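Local atomic coordinates of beta-lactamase Mb2281c (Mycobacterium bovis, PDB entry 3I7J), a protein that probably acts as a serine hydrolase of the beta-lactamase and penicillin-binding-protein family. Residues A[71-76]-A[179-184]; A[52-55]-A[60-63]; A[46-51]-A[161-166]. All blocks are in the same frame, centred on the assembly; numbering follows the deposited sequence.

Contact 1. Residues A[71-76]-A[179-184]; sequences TVRHLL and TVQFPG
Arg-73 and Gln-181 meet through a charged hydrogen bond, and the arginine can be followed outward from CB. CG lies anti to the backbone N (chi1 -171°), which sends the chain toward the loop 179-184. There CG of Arg-73 comes 3.7 Å from OE1 of Gln-181 and 3.8 Å from CE2 of Phe-182. CD of Arg-73 is closer to both, 3.4 Å from that OE1 and 3.6 Å from that CE2, oblique to the ring. A bend at chi3 then turns the guanidinium so that NH1 of Arg-73 donates to OE1 of Gln-181 at 3.0 Å, with an N-H...O angle of 153°. Guanidinium and amide are nearly coplanar, the oxygen at the guanidinium edge. NE2 of Gln-181 donates to Thr-179 O at 3.2 Å, from above the carbonyl plane, and makes a weak bond to Asp-176. CZ of Phe-182 stands over the centre of the His-74 imidazole, 3.4 Å above its plane; the two rings meet obliquely, planes 40° apart. His-74 ND1 shares a hydrogen bond of 2.7 Å with OG1 of Thr-71, the N-cap residue. The contact thus joins the short helix 72-76, whose inner side packs on helices 42-56 and 101-115, to the loop between helix 171-177 and strand 187-189.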
loop_
_atom_site.group_PDB
_atom_site.type_symbol
_atom_site.label_atom_id
_atom_site.label_comp_id
_atom_site.label_asym_id
_atom_site.label_seq_id
_atom_site.Cartn_x
_atom_site.Cartn_y
_atom_site.Cartn_z
ATOM N N THR A 71 -8.828 7.557 -16.083
ATOM C CA THR A 71 -9.845 7.727 -15.043
ATOM C C THR A 71 -9.236 7.509 -13.653
ATOM O O THR A 71 -8.054 7.191 -13.519
ATOM C CB THR A 71 -11.014 6.720 -15.212
ATOM O OG1 THR A 71 -10.545 5.389 -14.969
ATOM C CG2 THR A 71 -11.599 6.788 -16.634
ATOM N N VAL A 72 -10.047 7.692 -12.619
ATOM C CA VAL A 72 -9.601 7.473 -11.256
ATOM C C VAL A 72 -9.041 6.042 -11.136
ATOM O O VAL A 72 -7.986 5.839 -10.529
ATOM C CB VAL A 72 -10.777 7.720 -10.260
ATOM C CG1 VAL A 72 -10.454 7.174 -8.876
ATOM C CG2 VAL A 72 -11.041 9.231 -10.162
ATOM N N ARG A 73 -9.717 5.065 -11.743
ATOM C CA ARG A 73 -9.266 3.672 -11.694
ATOM C C ARG A 73 -7.870 3.478 -12.298
ATOM O O ARG A 73 -7.088 2.676 -11.787
ATOM C CB ARG A 73 -10.246 2.741 -12.423
ATOM C CG ARG A 73 -9.951 1.245 -12.214
ATOM C CD ARG A 73 -10.614 0.374 -13.281
ATOM N NE ARG A 73 -12.044 0.644 -13.379
ATOM C CZ ARG A 73 -12.962 0.137 -12.565
ATOM N NH1 ARG A 73 -12.604 -0.685 -11.585
ATOM N NH2 ARG A 73 -14.239 0.467 -12.723
ATOM N N HIS A 74 -7.566 4.188 -13.389
ATOM C CA HIS A 74 -6.252 4.076 -14.027
ATOM C C HIS A 74 -5.186 4.650 -13.109
ATOM O O HIS A 74 -4.061 4.150 -13.053
ATOM C CB HIS A 74 -6.173 4.849 -15.355
ATOM C CG HIS A 74 -7.055 4.313 -16.439
ATOM N ND1 HIS A 74 -8.410 4.565 -16.490
ATOM C CD2 HIS A 74 -6.768 3.584 -17.546
ATOM C CE1 HIS A 74 -8.919 4.021 -17.582
ATOM N NE2 HIS A 74 -7.942 3.420 -18.240
ATOM N N LEU A 75 -5.526 5.724 -12.405
ATOM C CA LEU A 75 -4.566 6.342 -11.505
ATOM C C LEU A 75 -4.242 5.413 -10.341
ATOM O O LEU A 75 -3.076 5.248 -9.978
ATOM C CB LEU A 75 -5.104 7.676 -11.000
ATOM C CG LEU A 75 -5.332 8.681 -12.133
ATOM C CD1 LEU A 75 -6.019 9.927 -11.572
ATOM C CD2 LEU A 75 -3.986 9.053 -12.766
ATOM N N LEU A 76 -5.273 4.791 -9.777
ATOM C CA LEU A 76 -5.110 3.870 -8.656
ATOM C C LEU A 76 -4.313 2.620 -9.018
ATOM O O LEU A 76 -3.543 2.104 -8.200
ATOM C CB LEU A 76 -6.488 3.455 -8.130
ATOM C CG LEU A 76 -7.247 4.496 -7.295
ATOM C CD1 LEU A 76 -8.722 4.128 -7.169
ATOM C CD2 LEU A 76 -6.596 4.584 -5.929
ATOM N N THR A 179 -8.630 -6.860 -6.177
ATOM C CA THR A 179 -8.700 -7.656 -7.398
ATOM C C THR A 179 -7.855 -6.955 -8.451
ATOM O O THR A 179 -7.830 -5.721 -8.522
ATOM C CB THR A 179 -10.138 -7.766 -7.933
ATOM O OG1 THR A 179 -10.941 -8.470 -6.985
ATOM C CG2 THR A 179 -10.157 -8.508 -9.261
ATOM N N VAL A 180 -7.170 -7.738 -9.273
ATOM C CA VAL A 180 -6.333 -7.154 -10.298
ATOM C C VAL A 180 -7.143 -6.302 -11.275
ATOM O O VAL A 180 -8.150 -6.732 -11.834
ATOM C CB VAL A 180 -5.520 -8.245 -11.065
ATOM C CG1 VAL A 180 -6.453 -9.285 -11.652
ATOM C CG2 VAL A 180 -4.678 -7.588 -12.159
ATOM N N GLN A 181 -6.681 -5.070 -11.436
ATOM C CA GLN A 181 -7.294 -4.086 -12.306
ATOM C C GLN A 181 -6.435 -4.003 -13.565
ATOM O O GLN A 181 -5.215 -3.862 -13.469
ATOM C CB GLN A 181 -7.297 -2.741 -11.585
ATOM C CG GLN A 181 -7.987 -2.769 -10.221
ATOM C CD GLN A 181 -9.487 -2.913 -10.353
ATOM O OE1 GLN A 181 -10.104 -2.252 -11.179
ATOM N NE2 GLN A 181 -10.084 -3.764 -9.529
ATOM N N PHE A 182 -7.063 -4.080 -14.736
ATOM C CA PHE A 182 -6.321 -4.046 -15.997
ATOM C C PHE A 182 -5.337 -5.227 -15.988
ATOM O O PHE A 182 -4.123 -5.045 -16.010
ATOM C CB PHE A 182 -5.554 -2.730 -16.138
ATOM C CG PHE A 182 -6.426 -1.506 -16.088
ATOM C CD1 PHE A 182 -7.160 -1.100 -17.208
ATOM C CD2 PHE A 182 -6.516 -0.757 -14.915
ATOM C CE1 PHE A 182 -7.975 0.042 -17.161
ATOM C CE2 PHE A 182 -7.323 0.381 -14.847
ATOM C CZ PHE A 182 -8.058 0.787 -15.974
ATOM N N PRO A 183 -5.860 -6.461 -15.941
ATOM C CA PRO A 183 -5.047 -7.679 -15.923
ATOM C C PRO A 183 -4.300 -7.898 -17.231
ATOM O O PRO A 183 -4.699 -7.381 -18.274
ATOM C CB PRO A 183 -6.084 -8.769 -15.683
ATOM C CG PRO A 183 -7.264 -8.248 -16.451
ATOM C CD PRO A 183 -7.295 -6.802 -15.984
ATOM N N GLY A 184 -3.216 -8.665 -17.163
ATOM C CA GLY A 184 -2.445 -8.973 -18.352
ATOM C C GLY A 184 -1.304 -8.025 -18.644
ATOM O O GLY A 184 -0.507 -8.289 -19.538
#

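Contact 2. Residues A[52-55]-A[60-63]; sequences VAVE and NLDT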
loop_
_atom_site.group_PDB
_atom_site.type_symbol
_atom_site.label_atom_id
_atom_site.label_comp_id
_atom_site.label_asym_id
_atom_site.label_seq_id
_atom_site.Cartn_x
_atom_site.Cartn_y
_atom_site.Cartn_z
ATOM N N VAL A 52 -12.846 5.405 -0.311
ATOM C CA VAL A 52 -13.918 5.960 0.498
ATOM C C VAL A 52 -14.618 7.059 -0.309
ATOM O O VAL A 52 -15.841 7.169 -0.279
ATOM C CB VAL A 52 -13.383 6.566 1.825
ATOM C CG1 VAL A 52 -14.513 7.280 2.566
ATOM C CG2 VAL A 52 -12.807 5.459 2.706
ATOM N N ALA A 53 -13.839 7.866 -1.032
ATOM C CA ALA A 53 -14.399 8.948 -1.842
ATOM C C ALA A 53 -15.356 8.419 -2.917
ATOM O O ALA A 53 -16.390 9.036 -3.198
ATOM C CB ALA A 53 -13.287 9.759 -2.486
ATOM N N VAL A 54 -15.015 7.282 -3.514
ATOM C CA VAL A 54 -15.870 6.687 -4.521
ATOM C C VAL A 54 -17.189 6.300 -3.863
ATOM O O VAL A 54 -18.265 6.552 -4.410
ATOM C CB VAL A 54 -15.226 5.417 -5.152
ATOM C CG1 VAL A 54 -16.229 4.702 -6.053
ATOM C CG2 VAL A 54 -13.995 5.809 -5.966
ATOM N N GLU A 55 -17.113 5.703 -2.678
ATOM C CA GLU A 55 -18.332 5.299 -1.977
ATOM C C GLU A 55 -19.173 6.483 -1.504
ATOM O O GLU A 55 -20.390 6.354 -1.382
ATOM C CB GLU A 55 -17.995 4.359 -0.808
ATOM C CG GLU A 55 -17.329 3.067 -1.284
ATOM C CD GLU A 55 -17.688 1.849 -0.448
ATOM O OE1 GLU A 55 -17.294 1.777 0.725
ATOM O OE2 GLU A 55 -18.359 0.960 -0.971
ATOM N N ASN A 60 -16.137 8.738 -9.114
ATOM C CA ASN A 60 -16.436 7.371 -9.495
ATOM C C ASN A 60 -15.117 6.819 -9.981
ATOM O O ASN A 60 -14.184 7.573 -10.231
ATOM C CB ASN A 60 -17.456 7.329 -10.627
ATOM C CG ASN A 60 -18.747 8.034 -10.267
ATOM O OD1 ASN A 60 -19.305 7.825 -9.185
ATOM N ND2 ASN A 60 -19.235 8.870 -11.174
ATOM N N LEU A 61 -15.038 5.505 -10.096
ATOM C CA LEU A 61 -13.834 4.861 -10.574
ATOM C C LEU A 61 -13.630 5.227 -12.045
ATOM O O LEU A 61 -12.498 5.353 -12.509
ATOM C CB LEU A 61 -13.972 3.346 -10.422
ATOM C CG LEU A 61 -13.161 2.588 -9.360
ATOM C CD1 LEU A 61 -12.677 3.490 -8.248
ATOM C CD2 LEU A 61 -14.019 1.459 -8.831
ATOM N N ASP A 62 -14.730 5.416 -12.773
ATOM C CA ASP A 62 -14.645 5.753 -14.186
ATOM C C ASP A 62 -14.593 7.264 -14.423
ATOM O O ASP A 62 -14.575 7.719 -15.563
ATOM C CB ASP A 62 -15.817 5.131 -14.959
ATOM C CG ASP A 62 -15.869 3.612 -14.829
ATOM O OD1 ASP A 62 -14.800 2.959 -14.883
ATOM O OD2 ASP A 62 -16.985 3.062 -14.676
ATOM N N THR A 63 -14.572 8.038 -13.343
ATOM C CA THR A 63 -14.494 9.490 -13.453
ATOM C C THR A 63 -13.185 9.878 -14.142
ATOM O O THR A 63 -12.115 9.475 -13.712
ATOM C CB THR A 63 -14.497 10.148 -12.071
ATOM O OG1 THR A 63 -15.727 9.861 -11.405
ATOM C CG2 THR A 63 -14.325 11.643 -12.187
#
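A type I beta turn, Asn-60 to Thr-63, lies in the loop after helix 42-56 and folds back beside the last part of that helix. The turn is closed by Thr-63 N bonding to Asn-60 O at 3.2 Å. A second, short bond runs from Asn-60 N to Thr-63 OG1 at 2.6 Å with an N-H...O angle of 148°. Across the contact the touch is apolar. CG2 of Val-54 meets CD1 of Leu-61 at 3.5 Å, methyl against methyl, the two side chains crossing at about a right angle. With CG1 anti to the backbone N (chi1 172°), the other branch of Val-54, CG2, is the one presented to the turn. The same CG2 of Val-54 lies 4.3 Å from the backbone C of Asn-60, and the CA atoms of Val-54 and Asn-60 are 5.1 Å apart. Val-54 also touches Met-173 of helix 171-177, while Leu-61 reaches Arg-73 and Leu-76 of helix 72-76. With no hydrogen bond found between the two segments, the helix and the turn are held together here by van der Waals contact, while the polar groups close the turn and also tie it to the start of helix 72-76.

Contact 3. Residues A[46-51]-A[161-166]; sequences VARAAQ and GDLLRP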
loop_
_atom_site.group_PDB
_atom_site.type_symbol
_atom_site.label_atom_id
_atom_site.label_comp_id
_atom_site.label_asym_id
_atom_site.label_seq_id
_atom_site.Cartn_x
_atom_site.Cartn_y
_atom_site.Cartn_z
ATOM N N VAL A 46 -3.561 6.423 0.859
ATOM C CA VAL A 46 -4.200 7.319 -0.093
ATOM C C VAL A 46 -5.221 6.542 -0.913
ATOM O O VAL A 46 -6.310 7.047 -1.202
ATOM C CB VAL A 46 -3.151 7.970 -1.034
ATOM C CG1 VAL A 46 -3.843 8.789 -2.117
ATOM C CG2 VAL A 46 -2.218 8.860 -0.224
ATOM N N ALA A 47 -4.870 5.315 -1.288
ATOM C CA ALA A 47 -5.779 4.474 -2.067
ATOM C C ALA A 47 -7.072 4.216 -1.293
ATOM O O ALA A 47 -8.164 4.253 -1.865
ATOM C CB ALA A 47 -5.114 3.155 -2.401
ATOM N N ARG A 48 -6.950 3.951 0.005
ATOM C CA ARG A 48 -8.137 3.683 0.804
ATOM C C ARG A 48 -8.988 4.942 0.904
ATOM O O ARG A 48 -10.223 4.874 0.947
ATOM C CB ARG A 48 -7.757 3.198 2.200
ATOM C CG ARG A 48 -8.923 2.598 2.969
ATOM C CD ARG A 48 -9.477 1.397 2.234
ATOM N NE ARG A 48 -9.822 0.308 3.139
ATOM C CZ ARG A 48 -10.011 -0.942 2.739
ATOM N NH1 ARG A 48 -10.328 -1.879 3.618
ATOM N NH2 ARG A 48 -9.872 -1.251 1.453
ATOM N N ALA A 49 -8.324 6.093 0.942
ATOM C CA ALA A 49 -9.024 7.370 1.010
ATOM C C ALA A 49 -9.784 7.587 -0.303
ATOM O O ALA A 49 -10.924 8.064 -0.299
ATOM C CB ALA A 49 -8.028 8.500 1.241
ATOM N N ALA A 50 -9.155 7.227 -1.425
ATOM C CA ALA A 50 -9.796 7.369 -2.737
ATOM C C ALA A 50 -10.973 6.393 -2.875
ATOM O O ALA A 50 -11.946 6.674 -3.573
ATOM C CB ALA A 50 -8.786 7.127 -3.856
ATOM N N GLN A 51 -10.861 5.245 -2.212
ATOM C CA GLN A 51 -11.909 4.242 -2.231
ATOM C C GLN A 51 -13.111 4.759 -1.441
ATOM O O GLN A 51 -14.258 4.580 -1.849
ATOM C CB GLN A 51 -11.406 2.938 -1.622
ATOM C CG GLN A 51 -10.494 2.136 -2.543
ATOM C CD GLN A 51 -9.656 1.131 -1.777
ATOM O OE1 GLN A 51 -10.101 0.585 -0.771
ATOM N NE2 GLN A 51 -8.441 0.877 -2.252
ATOM N N GLY A 161 -5.874 -4.047 10.040
ATOM C CA GLY A 161 -7.104 -4.663 10.501
ATOM C C GLY A 161 -8.239 -4.357 9.540
ATOM O O GLY A 161 -9.088 -5.204 9.253
ATOM N N ASP A 162 -8.244 -3.132 9.027
ATOM C CA ASP A 162 -9.271 -2.699 8.094
ATOM C C ASP A 162 -9.089 -3.422 6.758
ATOM O O ASP A 162 -10.054 -3.654 6.029
ATOM C CB ASP A 162 -9.182 -1.185 7.893
ATOM C CG ASP A 162 -10.383 -0.621 7.176
ATOM O OD1 ASP A 162 -11.491 -0.686 7.741
ATOM O OD2 ASP A 162 -10.225 -0.111 6.051
ATOM N N LEU A 163 -7.850 -3.783 6.439
ATOM C CA LEU A 163 -7.568 -4.485 5.183
ATOM C C LEU A 163 -7.915 -5.975 5.273
ATOM O O LEU A 163 -8.087 -6.647 4.259
ATOM C CB LEU A 163 -6.090 -4.318 4.810
ATOM C CG LEU A 163 -5.632 -2.879 4.562
ATOM C CD1 LEU A 163 -4.143 -2.840 4.196
ATOM C CD2 LEU A 163 -6.466 -2.281 3.439
ATOM N N LEU A 164 -8.028 -6.470 6.501
ATOM C CA LEU A 164 -8.337 -7.869 6.772
ATOM C C LEU A 164 -9.852 -8.049 6.859
ATOM O O LEU A 164 -10.407 -9.022 6.348
ATOM C CB LEU A 164 -7.667 -8.260 8.088
ATOM C CG LEU A 164 -6.936 -9.591 8.275
ATOM C CD1 LEU A 164 -6.142 -9.982 7.046
ATOM C CD2 LEU A 164 -6.020 -9.460 9.493
ATOM N N ARG A 165 -10.501 -7.093 7.518
ATOM C CA ARG A 165 -11.955 -7.055 7.707
ATOM C C ARG A 165 -12.370 -5.610 7.424
ATOM O O ARG A 165 -12.439 -4.792 8.335
ATOM C CB ARG A 165 -12.310 -7.416 9.156
ATOM C CG ARG A 165 -12.004 -8.857 9.539
ATOM C CD ARG A 165 -12.896 -9.813 8.767
ATOM N NE ARG A 165 -12.672 -11.214 9.140
ATOM C CZ ARG A 165 -11.655 -11.951 8.711
ATOM N NH1 ARG A 165 -10.753 -11.429 7.885
ATOM N NH2 ARG A 165 -11.544 -13.209 9.107
ATOM N N PRO A 166 -12.663 -5.284 6.157
ATOM C CA PRO A 166 -13.059 -3.930 5.755
ATOM C C PRO A 166 -14.155 -3.267 6.568
ATOM O O PRO A 166 -15.210 -3.849 6.793
ATOM C CB PRO A 166 -13.451 -4.110 4.290
ATOM C CG PRO A 166 -13.916 -5.535 4.239
ATOM C CD PRO A 166 -12.860 -6.229 5.045
#
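OD2 of Asp-162 accepts from both NE and NH1 of Arg-48 in a salt bridge, each of those nitrogens 3.0 Å from OD2. The exact place of that oxygen is less sure, so the bridge is firmer as a pairing than in its detail. The carboxylate and guanidinium planes are 87° apart, consistent with one oxygen taking both N-H groups; OD1 of Asp-162 accepts from the backbone N atoms of Ser-167 and Thr-168, just past helix 153-164. CG of Arg-48 is anti to the backbone N (chi1 -167°), and bends at chi2 and chi3 bring the group round to the aspartate. NH2 of Arg-48 donates to OE1 of Gln-51 at 2.9 Å (N-H...O angle 150°), in the carbonyl plane of the amide. CD2 of Leu-163 covers one guanidinium face, 3.8 Å above its centre, while CB of Pro-166 approaches NH1 of Arg-48 obliquely at 3.9 Å. The contact ties the end of helix 153-164 to helix 42-56, at whose start Ser-40 and Lys-43 fit an SxxK pattern, as in serine beta-lactamases and penicillin-binding proteins. The mutual pairing, with Gln-51 on the arginine and two backbone N-H groups on the aspartate, probably offsets the cost of burial and is consistent with both being charged.

Contact 3 is the buried one, its centre about 9 Å from the chain centre, and relies on a charged pair; contact 1, its centre about 14 Å from the chain centre, is partly buried and mixes a charged hydrogen bond with aromatic contact; contact 2, its centre about 18 Å from the chain centre, lies at the surface and is purely apolar across its segments. Contacts 2 and 3 use successive parts of helix 42-56, whereas contact 1 uses the next helix, 72-76. Backbone bonds join contacts 1 and 2: Arg-73 N to Leu-61 O and Val-72 N to Thr-63 O, both probable hydrogen bonds at 2.9 Å. Contacts 1 and 3 meet through apolar packing, where CD2 of Leu-76 lies 3.9 Å from CB of Ala-50.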